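Local coordinates for putative esterase/lipase/thioesterase (Silicibacter sp., PDB 2PBL), which probably hydrolyses ester or thioester bonds, as an enzyme of the alpha/beta-hydrolase fold whose natural substrate is not established, at residues A7-N10 with G11-I14; P105-I109 with S110-Q114; E150-P153 with E154-A158; R173-R177 with T178-E182. All coordinates share one frame; numbering follows the deposited sequence.

Contact 1: residues A7-N10 with G11-I14; sequences AYAN and GAYI
Y13 folds back alongside A9 and N10, the two residues that lead into its own turn, and its side chain can be followed atom by atom. CB sits 3.7 Å from N10 O, the same oxygen that receives the Y13 backbone N-H. With CG beside the backbone N (chi1 -66°), the ring is carried back along the preceding chain. There CD2 comes within 3.4 Å of A9 O, which lies at the ring edge and close to its plane, so the carbonyl meets ring C-H rather than the pi cloud. CE2 is already farther from A9 O, at 4.0 Å, and beyond it the hydroxyl is hydrogen-bonded to D6 OD1, while R216 makes a cation-pi contact with the ring.

The turn itself is closed by Y13 N to N10 O at 3.0 Å, the donor standing 41° out of the carbonyl plane. I14 shields the same oxygen with carbon: its CG1 lies 3.4 Å from N10 O, and CD1 reaches N10 CB at 4.1 Å. The N10 carboxamide leaves in another direction, touching H242 and donating through ND2 to an unidentified bound ligand. The arrangement is that of a short 3-10 turn in the N-terminal loop, set beside what is probably the hydrolase's active-site pocket, with H242 the likely triad histidine.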
loop_
_atom_site.group_PDB
_atom_site.type_symbol
_atom_site.label_atom_id
_atom_site.label_comp_id
_atom_site.label_asym_id
_atom_site.label_seq_id
_atom_site.Cartn_x
_atom_site.Cartn_y
_atom_site.Cartn_z
ATOM N N ALA A 7 4.944 -11.772 -17.299
ATOM C CA ALA A 7 5.746 -10.650 -16.787
ATOM C C ALA A 7 5.226 -10.114 -15.438
ATOM O O ALA A 7 6.011 -9.830 -14.530
ATOM C CB ALA A 7 5.783 -9.551 -17.801
ATOM N N TYR A 8 3.899 -10.027 -15.294
ATOM C CA TYR A 8 3.281 -9.558 -14.044
ATOM C C TYR A 8 2.913 -10.652 -13.019
ATOM O O TYR A 8 2.341 -10.380 -11.961
ATOM C CB TYR A 8 2.091 -8.626 -14.386
ATOM C CG TYR A 8 2.621 -7.309 -14.802
ATOM C CD1 TYR A 8 2.931 -7.041 -16.147
ATOM C CD2 TYR A 8 2.907 -6.326 -13.851
ATOM C CE1 TYR A 8 3.480 -5.837 -16.535
ATOM C CE2 TYR A 8 3.443 -5.132 -14.238
ATOM C CZ TYR A 8 3.742 -4.884 -15.579
ATOM O OH TYR A 8 4.322 -3.706 -15.970
ATOM N N ALA A 9 3.275 -11.901 -13.311
ATOM C CA ALA A 9 2.963 -12.993 -12.427
ATOM C C ALA A 9 4.068 -13.050 -11.390
ATOM O O ALA A 9 5.237 -13.231 -11.758
ATOM C CB ALA A 9 2.881 -14.300 -13.220
ATOM N N ASN A 10 3.721 -12.862 -10.117
ATOM C CA ASN A 10 4.693 -12.949 -9.038
ATOM C C ASN A 10 4.852 -14.349 -8.473
ATOM O O ASN A 10 5.952 -14.899 -8.463
ATOM C CB ASN A 10 4.345 -11.949 -7.926
ATOM C CG ASN A 10 4.449 -10.497 -8.394
ATOM O OD1 ASN A 10 5.506 -10.044 -8.879
ATOM N ND2 ASN A 10 3.330 -9.756 -8.264
ATOM N N GLY A 11 3.748 -14.903 -7.983
ATOM C CA GLY A 11 3.713 -16.241 -7.390
ATOM C C GLY A 11 4.426 -17.353 -8.132
ATOM O O GLY A 11 5.140 -18.128 -7.524
ATOM N N ALA A 12 4.255 -17.397 -9.448
ATOM C CA ALA A 12 4.887 -18.412 -10.302
ATOM C C ALA A 12 6.399 -18.445 -10.203
ATOM O O ALA A 12 7.000 -19.462 -10.542
ATOM C CB ALA A 12 4.500 -18.193 -11.755
ATOM N N TYR A 13 6.999 -17.337 -9.763
ATOM C CA TYR A 13 8.447 -17.197 -9.635
ATOM C C TYR A 13 8.958 -17.114 -8.219
ATOM O O TYR A 13 10.138 -16.843 -8.008
ATOM C CB TYR A 13 8.897 -15.959 -10.401
ATOM C CG TYR A 13 8.662 -16.150 -11.848
ATOM C CD1 TYR A 13 9.598 -16.824 -12.621
ATOM C CD2 TYR A 13 7.477 -15.747 -12.439
ATOM C CE1 TYR A 13 9.385 -17.048 -13.963
ATOM C CE2 TYR A 13 7.242 -15.973 -13.780
ATOM C CZ TYR A 13 8.214 -16.625 -14.540
ATOM O OH TYR A 13 8.024 -16.871 -15.880
ATOM N N ILE A 14 8.102 -17.382 -7.249
ATOM C CA ILE A 14 8.483 -17.279 -5.867
ATOM C C ILE A 14 8.356 -18.648 -5.239
ATOM O O ILE A 14 7.276 -19.252 -5.250
ATOM C CB ILE A 14 7.570 -16.237 -5.141
ATOM C CG1 ILE A 14 7.860 -14.824 -5.665
ATOM C CG2 ILE A 14 7.798 -16.279 -3.665
ATOM C CD1 ILE A 14 6.795 -13.812 -5.232
#

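Contact 2: residues P105-I109 with S110-Q114; sequences PEVRI and SEITQ
V107 and I112 form the compact side of this helix start, with V107 CG2 only 3.5 Å from I112 CG1. The two side chains meet at about a right angle, and the pair is buried: I112 also leans on L142 of helix 138-145 and on Y101, while V107 touches E102. Next to them E111 reaches back, its chain extended beyond CG, until OE2 takes the backbone N-H of R108 at 2.8 Å. The donor meets that oxygen from above the carboxylate, 39° out of its plane, and the carboxylate also rests against V107, with OE2 3.6 Å from V107 CB. R108 O in turn accepts from I112 N at 3.0 Å within the carbonyl plane, and weakly from E111 N. One residue on, T113 N donates to I109 O at 2.9 Å.

The other flank is looser and wetter. The R108 side chain bends at chi3 (62°) and meets S110 largely through solvent: one water lies 2.5 Å from R108 NE and 2.6 Å from S110 OG. The guanidinium is held farther out, where NH1 donates to K185 O. Its charge is not paired with E111, since NE stays 5.7 Å from OE2.

Two standard signatures of a helix N-terminus thus coincide at the start of helix 109-126. The N3 glutamate bonding the N-cap N-H is one half of a capping box, and the N' valine against the N4 isoleucine is a hydrophobic staple.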
loop_
_atom_site.group_PDB
_atom_site.type_symbol
_atom_site.label_atom_id
_atom_site.label_comp_id
_atom_site.label_asym_id
_atom_site.label_seq_id
_atom_site.Cartn_x
_atom_site.Cartn_y
_atom_site.Cartn_z
ATOM N N PRO A 105 -13.738 -6.940 -10.049
ATOM C CA PRO A 105 -14.443 -6.069 -11.016
ATOM C C PRO A 105 -15.689 -5.361 -10.508
ATOM O O PRO A 105 -16.357 -4.684 -11.291
ATOM C CB PRO A 105 -14.820 -7.049 -12.119
ATOM C CG PRO A 105 -15.178 -8.315 -11.331
ATOM C CD PRO A 105 -14.269 -8.328 -10.097
ATOM N N GLU A 106 -15.990 -5.474 -9.218
ATOM C CA GLU A 106 -17.151 -4.796 -8.654
ATOM C C GLU A 106 -16.985 -3.290 -8.792
ATOM O O GLU A 106 -17.944 -2.569 -9.119
ATOM C CB GLU A 106 -17.364 -5.165 -7.185
ATOM C CG GLU A 106 -17.870 -6.603 -6.902
ATOM C CD GLU A 106 -16.852 -7.729 -7.149
ATOM O OE1 GLU A 106 -15.778 -7.709 -6.504
ATOM O OE2 GLU A 106 -17.169 -8.669 -7.940
ATOM N N VAL A 107 -15.780 -2.810 -8.506
ATOM C CA VAL A 107 -15.444 -1.407 -8.677
ATOM C C VAL A 107 -14.293 -1.239 -9.678
ATOM O O VAL A 107 -13.700 -2.230 -10.155
ATOM C CB VAL A 107 -15.090 -0.741 -7.310
ATOM C CG1 VAL A 107 -16.267 -0.854 -6.382
ATOM C CG2 VAL A 107 -13.830 -1.334 -6.676
ATOM N N ARG A 108 -14.000 0.007 -10.025
ATOM C CA ARG A 108 -12.891 0.288 -10.891
ATOM C C ARG A 108 -11.757 0.751 -9.981
ATOM O O ARG A 108 -11.980 1.156 -8.826
ATOM C CB ARG A 108 -13.212 1.381 -11.887
ATOM C CG ARG A 108 -14.290 1.037 -12.911
ATOM C CD ARG A 108 -14.605 2.247 -13.789
ATOM N NE ARG A 108 -13.423 2.649 -14.545
ATOM C CZ ARG A 108 -13.040 2.084 -15.681
ATOM N NH1 ARG A 108 -13.757 1.096 -16.234
ATOM N NH2 ARG A 108 -11.930 2.513 -16.260
ATOM N N ILE A 109 -10.543 0.664 -10.509
ATOM C CA ILE A 109 -9.366 1.119 -9.780
ATOM C C ILE A 109 -9.525 2.585 -9.356
ATOM O O ILE A 109 -9.147 2.968 -8.238
ATOM C CB ILE A 109 -8.082 0.928 -10.616
ATOM C CG1 ILE A 109 -7.742 -0.562 -10.726
ATOM C CG2 ILE A 109 -6.908 1.727 -10.012
ATOM C CD1 ILE A 109 -6.616 -0.842 -11.695
ATOM N N SER A 110 -10.043 3.416 -10.248
ATOM C CA SER A 110 -10.262 4.837 -9.876
ATOM C C SER A 110 -11.178 5.014 -8.667
ATOM O O SER A 110 -11.039 5.971 -7.895
ATOM C CB SER A 110 -10.781 5.653 -11.059
ATOM O OG SER A 110 -12.078 5.223 -11.444
ATOM N N GLU A 111 -12.156 4.129 -8.531
ATOM C CA GLU A 111 -13.035 4.138 -7.355
ATOM C C GLU A 111 -12.280 3.667 -6.123
ATOM O O GLU A 111 -12.528 4.109 -5.009
ATOM C CB GLU A 111 -14.239 3.216 -7.548
ATOM C CG GLU A 111 -15.112 3.570 -8.706
ATOM C CD GLU A 111 -16.279 2.627 -8.815
ATOM O OE1 GLU A 111 -17.265 2.782 -8.033
ATOM O OE2 GLU A 111 -16.184 1.740 -9.679
ATOM N N ILE A 112 -11.375 2.709 -6.308
ATOM C CA ILE A 112 -10.566 2.255 -5.190
ATOM C C ILE A 112 -9.686 3.386 -4.643
ATOM O O ILE A 112 -9.518 3.585 -3.427
ATOM C CB ILE A 112 -9.674 1.024 -5.565
ATOM C CG1 ILE A 112 -10.551 -0.160 -6.026
ATOM C CG2 ILE A 112 -8.865 0.596 -4.309
ATOM C CD1 ILE A 112 -9.784 -1.373 -6.481
ATOM N N THR A 113 -9.098 4.121 -5.561
ATOM C CA THR A 113 -8.319 5.305 -5.221
ATOM C C THR A 113 -9.131 6.285 -4.321
ATOM O O THR A 113 -8.645 6.776 -3.267
ATOM C CB THR A 113 -7.845 5.918 -6.579
ATOM O OG1 THR A 113 -6.812 5.042 -7.075
ATOM C CG2 THR A 113 -7.224 7.273 -6.363
ATOM N N GLN A 114 -10.400 6.488 -4.699
ATOM C CA GLN A 114 -11.297 7.387 -3.968
ATOM C C GLN A 114 -11.558 6.817 -2.582
ATOM O O GLN A 114 -11.541 7.554 -1.624
ATOM C CB GLN A 114 -12.589 7.700 -4.785
ATOM C CG GLN A 114 -12.319 8.415 -6.041
ATOM C CD GLN A 114 -11.756 9.788 -5.823
ATOM O OE1 GLN A 114 -12.225 10.520 -4.961
ATOM N NE2 GLN A 114 -10.737 10.154 -6.607
HETATM O O HOH W 1 -12.818 5.005 -13.876
#

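Contact 3: residues E150-P153 with E154-A158; sequences EVLP and EAVGA
L152 packs on V156 across the first turn of a short helix, with L152 CG 3.9 Å from V156 CB. The side chains meet at about a right angle. CG of L152 lies anti to its backbone N (chi1 -171°), which carries the branched end toward the helix and brings CD2 within 3.9 Å of V156 CG1 and 3.8 Å of G157 N. P153 adds a thinner apolar contact, its CB standing 4.2 Å from V156 CG2.

Beside these carbons is the polar centre of the contact, the carbonyl oxygen of P153, which two backbone N-H groups share. G157 N approaches at 2.9 Å, almost straight (177°) and nearly in line with the C=O bond. V156 N comes at 3.0 Å from well above the carbonyl plane, 53° out of it, so the i to i+3 link is the more oblique of the two. This is the regular opening of a helix with proline as N-cap residue; helix 154-157 is short, placed in the alpha/beta-hydrolase fold just ahead of strand 160-166 of the central sheet.

The next shell is helix 109-126. S117 and T121 touch L152, T121 also meets P153, and V120 lies against V156, so the apolar side of the short helix is seated on that longer one. The approach to it is pinned by backbone carbonyls: V151 O accepts from S117 OG, and L152 O from Y203 OH, while the side chain of E154 also touches Y203.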
loop_
_atom_site.group_PDB
_atom_site.type_symbol
_atom_site.label_atom_id
_atom_site.label_comp_id
_atom_site.label_asym_id
_atom_site.label_seq_id
_atom_site.Cartn_x
_atom_site.Cartn_y
_atom_site.Cartn_z
ATOM N N GLU A 150 -5.946 16.606 -5.941
ATOM C CA GLU A 150 -7.310 16.450 -6.438
ATOM C C GLU A 150 -7.979 15.232 -5.829
ATOM O O GLU A 150 -9.197 15.076 -5.878
ATOM C CB GLU A 150 -7.251 16.349 -7.970
ATOM C CG GLU A 150 -8.542 16.519 -8.663
ATOM C CD GLU A 150 -8.393 16.562 -10.171
ATOM O OE1 GLU A 150 -7.916 17.599 -10.680
ATOM O OE2 GLU A 150 -8.855 15.618 -10.866
ATOM N N VAL A 151 -7.174 14.337 -5.267
ATOM C CA VAL A 151 -7.674 13.121 -4.647
ATOM C C VAL A 151 -7.887 13.224 -3.131
ATOM O O VAL A 151 -8.965 12.879 -2.632
ATOM C CB VAL A 151 -6.774 11.921 -5.023
ATOM C CG1 VAL A 151 -7.219 10.647 -4.350
ATOM C CG2 VAL A 151 -6.777 11.729 -6.564
ATOM N N LEU A 152 -6.871 13.670 -2.393
ATOM C CA LEU A 152 -6.927 13.743 -0.913
ATOM C C LEU A 152 -7.096 15.214 -0.447
ATOM O O LEU A 152 -6.514 16.081 -1.054
ATOM C CB LEU A 152 -5.615 13.149 -0.377
ATOM C CG LEU A 152 -5.514 12.926 1.127
ATOM C CD1 LEU A 152 -6.334 11.758 1.500
ATOM C CD2 LEU A 152 -4.068 12.689 1.485
ATOM N N PRO A 153 -7.947 15.491 0.562
ATOM C CA PRO A 153 -8.128 16.865 1.022
ATOM C C PRO A 153 -6.820 17.509 1.474
ATOM O O PRO A 153 -5.967 16.817 2.020
ATOM C CB PRO A 153 -9.108 16.742 2.220
ATOM C CG PRO A 153 -9.811 15.469 2.010
ATOM C CD PRO A 153 -8.827 14.564 1.285
ATOM N N GLU A 154 -6.673 18.804 1.199
ATOM C CA GLU A 154 -5.496 19.600 1.621
ATOM C C GLU A 154 -5.144 19.377 3.107
ATOM O O GLU A 154 -3.974 19.204 3.479
ATOM C CB GLU A 154 -5.823 21.084 1.406
ATOM C CG GLU A 154 -4.758 22.053 1.832
ATOM C CD GLU A 154 -3.640 22.129 0.835
ATOM O OE1 GLU A 154 -2.520 21.624 1.138
ATOM O OE2 GLU A 154 -3.910 22.676 -0.265
ATOM N N ALA A 155 -6.150 19.425 3.962
ATOM C CA ALA A 155 -5.943 19.257 5.398
ATOM C C ALA A 155 -5.232 17.941 5.793
ATOM O O ALA A 155 -4.566 17.857 6.844
ATOM C CB ALA A 155 -7.271 19.351 6.155
ATOM N N VAL A 156 -5.373 16.921 4.970
ATOM C CA VAL A 156 -4.707 15.629 5.233
ATOM C C VAL A 156 -3.373 15.629 4.505
ATOM O O VAL A 156 -2.333 15.290 5.035
ATOM C CB VAL A 156 -5.560 14.416 4.733
ATOM C CG1 VAL A 156 -4.997 13.109 5.277
ATOM C CG2 VAL A 156 -6.958 14.591 5.175
ATOM N N GLY A 157 -3.409 15.995 3.235
ATOM C CA GLY A 157 -2.203 16.042 2.475
ATOM C C GLY A 157 -1.125 16.879 3.137
ATOM O O GLY A 157 0.052 16.442 3.178
ATOM N N ALA A 158 -1.482 18.032 3.702
ATOM C CA ALA A 158 -0.461 18.920 4.297
ATOM C C ALA A 158 0.354 18.233 5.356
ATOM O O ALA A 158 1.515 18.596 5.581
ATOM C CB ALA A 158 -1.091 20.152 4.876
#

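Contact 4: residues R173-R177 with T178-E182; sequences RPLLR and TSMNE
The flat carboxamide of N181 has L176 over one face: CD2 lies 3.7 Å from N181 ND2 and 4.1 Å from OD1, and L176 CA stands above the same face. The two side chains run side by side, pointing the same way. At the amide's nitrogen edge, close to its plane, a water accepts from N181 ND2 at 2.9 Å and donates to L176 O at 2.7 Å, a water bridge that joins the two residues in addition to the packing. ND2 also donates to M186 O, which helps fix the rotation of the group.

A second centre is L175 O, gripped twice by T178. The hydroxyl is swung between the backbone N and the carbonyl carbon (chi1 74°), and from there OG1 donates to L175 O at 2.8 Å, tilted only 17° from the carbonyl plane. T178 N reaches the same oxygen at 3.0 Å from far above that plane, 69° out of it. N181 CB also lies near this oxygen, at 3.5 Å. Farther along, L175 CD2 meets CE of the selenomethionine M180 at 4.1 Å in a light apolar contact.

T178 then opens a type I beta turn to N181, leading into helix 181-184. The double grip on L175 O satisfies both donors of T178 at one acceptor and should limit rotation of its hydroxyl, while water and M186 O occupy the N181 amide nitrogen.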
loop_
_atom_site.group_PDB
_atom_site.type_symbol
_atom_site.label_atom_id
_atom_site.label_comp_id
_atom_site.label_asym_id
_atom_site.label_seq_id
_atom_site.Cartn_x
_atom_site.Cartn_y
_atom_site.Cartn_z
ATOM N N ARG A 173 -0.559 1.396 -17.831
ATOM C CA ARG A 173 -0.743 1.079 -19.262
ATOM C C ARG A 173 -0.393 -0.364 -19.641
ATOM O O ARG A 173 -1.137 -1.018 -20.365
ATOM C CB ARG A 173 0.075 2.000 -20.130
ATOM C CG ARG A 173 -0.369 3.471 -20.183
ATOM C CD ARG A 173 0.844 4.195 -20.758
ATOM N NE ARG A 173 0.694 5.624 -20.897
ATOM C CZ ARG A 173 1.326 6.564 -20.181
ATOM N NH1 ARG A 173 1.066 7.835 -20.462
ATOM N NH2 ARG A 173 2.211 6.280 -19.214
ATOM N N PRO A 174 0.725 -0.888 -19.138
ATOM C CA PRO A 174 1.030 -2.273 -19.534
ATOM C C PRO A 174 0.032 -3.301 -19.023
ATOM O O PRO A 174 -0.009 -4.408 -19.547
ATOM C CB PRO A 174 2.420 -2.519 -18.914
ATOM C CG PRO A 174 2.925 -1.191 -18.526
ATOM C CD PRO A 174 1.755 -0.342 -18.243
ATOM N N LEU A 175 -0.787 -2.954 -18.012
ATOM C CA LEU A 175 -1.796 -3.880 -17.529
ATOM C C LEU A 175 -2.926 -4.107 -18.518
ATOM O O LEU A 175 -3.665 -5.081 -18.372
ATOM C CB LEU A 175 -2.382 -3.450 -16.188
ATOM C CG LEU A 175 -1.374 -3.257 -15.078
ATOM C CD1 LEU A 175 -2.124 -2.840 -13.845
ATOM C CD2 LEU A 175 -0.595 -4.558 -14.840
ATOM N N LEU A 176 -3.043 -3.218 -19.514
ATOM C CA LEU A 176 -4.024 -3.347 -20.594
ATOM C C LEU A 176 -3.674 -4.558 -21.446
ATOM O O LEU A 176 -4.516 -5.110 -22.140
ATOM C CB LEU A 176 -4.041 -2.090 -21.464
ATOM C CG LEU A 176 -4.289 -0.754 -20.743
ATOM C CD1 LEU A 176 -4.425 0.351 -21.766
ATOM C CD2 LEU A 176 -5.487 -0.782 -19.815
ATOM N N ARG A 177 -2.423 -4.982 -21.345
ATOM C CA ARG A 177 -1.942 -6.166 -22.025
ATOM C C ARG A 177 -1.843 -7.379 -21.094
ATOM O O ARG A 177 -1.044 -8.269 -21.324
ATOM C CB ARG A 177 -0.627 -5.825 -22.720
ATOM C CG ARG A 177 -0.756 -4.656 -23.671
ATOM C CD ARG A 177 0.297 -4.734 -24.746
ATOM N NE ARG A 177 1.644 -4.620 -24.193
ATOM C CZ ARG A 177 2.714 -5.318 -24.591
ATOM N NH1 ARG A 177 2.642 -6.296 -25.496
ATOM N NH2 ARG A 177 3.876 -5.089 -23.998
ATOM N N THR A 178 -2.688 -7.427 -20.054
ATOM C CA THR A 178 -2.786 -8.566 -19.154
ATOM C C THR A 178 -4.265 -8.988 -19.009
ATOM O O THR A 178 -5.187 -8.164 -19.101
ATOM C CB THR A 178 -2.236 -8.276 -17.725
ATOM O OG1 THR A 178 -3.157 -7.425 -17.004
ATOM C CG2 THR A 178 -0.817 -7.664 -17.774
ATOM N N SER A 179 -4.485 -10.268 -18.753
ATOM C CA SER A 179 -5.819 -10.784 -18.538
ATOM C C SER A 179 -6.510 -10.154 -17.333
ATOM O O SER A 179 -7.734 -10.204 -17.224
ATOM C CB SER A 179 -5.756 -12.295 -18.334
ATOM O OG SER A 179 -5.091 -12.908 -19.432
HETATM N N MSE A 180 -5.740 -9.574 -16.410
HETATM C CA MSE A 180 -6.334 -8.923 -15.245
HETATM C C MSE A 180 -7.169 -7.737 -15.681
HETATM O O MSE A 180 -8.063 -7.305 -14.942
HETATM C CB MSE A 180 -5.259 -8.477 -14.275
HETATM C CG MSE A 180 -4.509 -9.592 -13.603
HETATM SE SE MSE A 180 -3.170 -8.798 -12.409
HETATM C CE MSE A 180 -1.952 -8.278 -13.673
ATOM N N ASN A 181 -6.931 -7.223 -16.887
ATOM C CA ASN A 181 -7.754 -6.122 -17.391
ATOM C C ASN A 181 -9.217 -6.514 -17.710
ATOM O O ASN A 181 -10.073 -5.636 -17.896
ATOM C CB ASN A 181 -7.157 -5.429 -18.565
ATOM C CG ASN A 181 -7.700 -4.010 -18.719
ATOM O OD1 ASN A 181 -7.898 -3.292 -17.721
ATOM N ND2 ASN A 181 -7.900 -3.581 -19.943
ATOM N N GLU A 182 -9.500 -7.819 -17.720
ATOM C CA GLU A 182 -10.848 -8.296 -17.858
ATOM C C GLU A 182 -11.596 -7.870 -16.604
ATOM O O GLU A 182 -12.823 -7.710 -16.633
ATOM C CB GLU A 182 -10.855 -9.815 -18.023
ATOM C CG GLU A 182 -10.211 -10.299 -19.352
ATOM C CD GLU A 182 -9.840 -11.824 -19.370
ATOM O OE1 GLU A 182 -9.956 -12.517 -18.318
ATOM O OE2 GLU A 182 -9.387 -12.317 -20.440
HETATM O O HOH W 2 -7.165 -5.271 -22.246
#

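Overall arrangement
Along the chain the four contacts follow in series, each a local turn rather than a meeting of distant strands. Contacts 1 and 4 lie on the same side of the molecule, centres about 15 Å apart, and touch: Y8 packs on P174, L175, T178 and M180, tying the N-terminal loop to the segment after strand 160-166. Contacts 2 and 3 are joined through helix 109-126, where T113 and Q114 touch V151; their centres are about 19 Å apart. Contacts 1 and 3, about 35 Å apart, fall on opposite sides of the chain's centre. The turns are thus spread over loops and helix starts of the hydrolase fold, contact 1 lying beside the probable catalytic site.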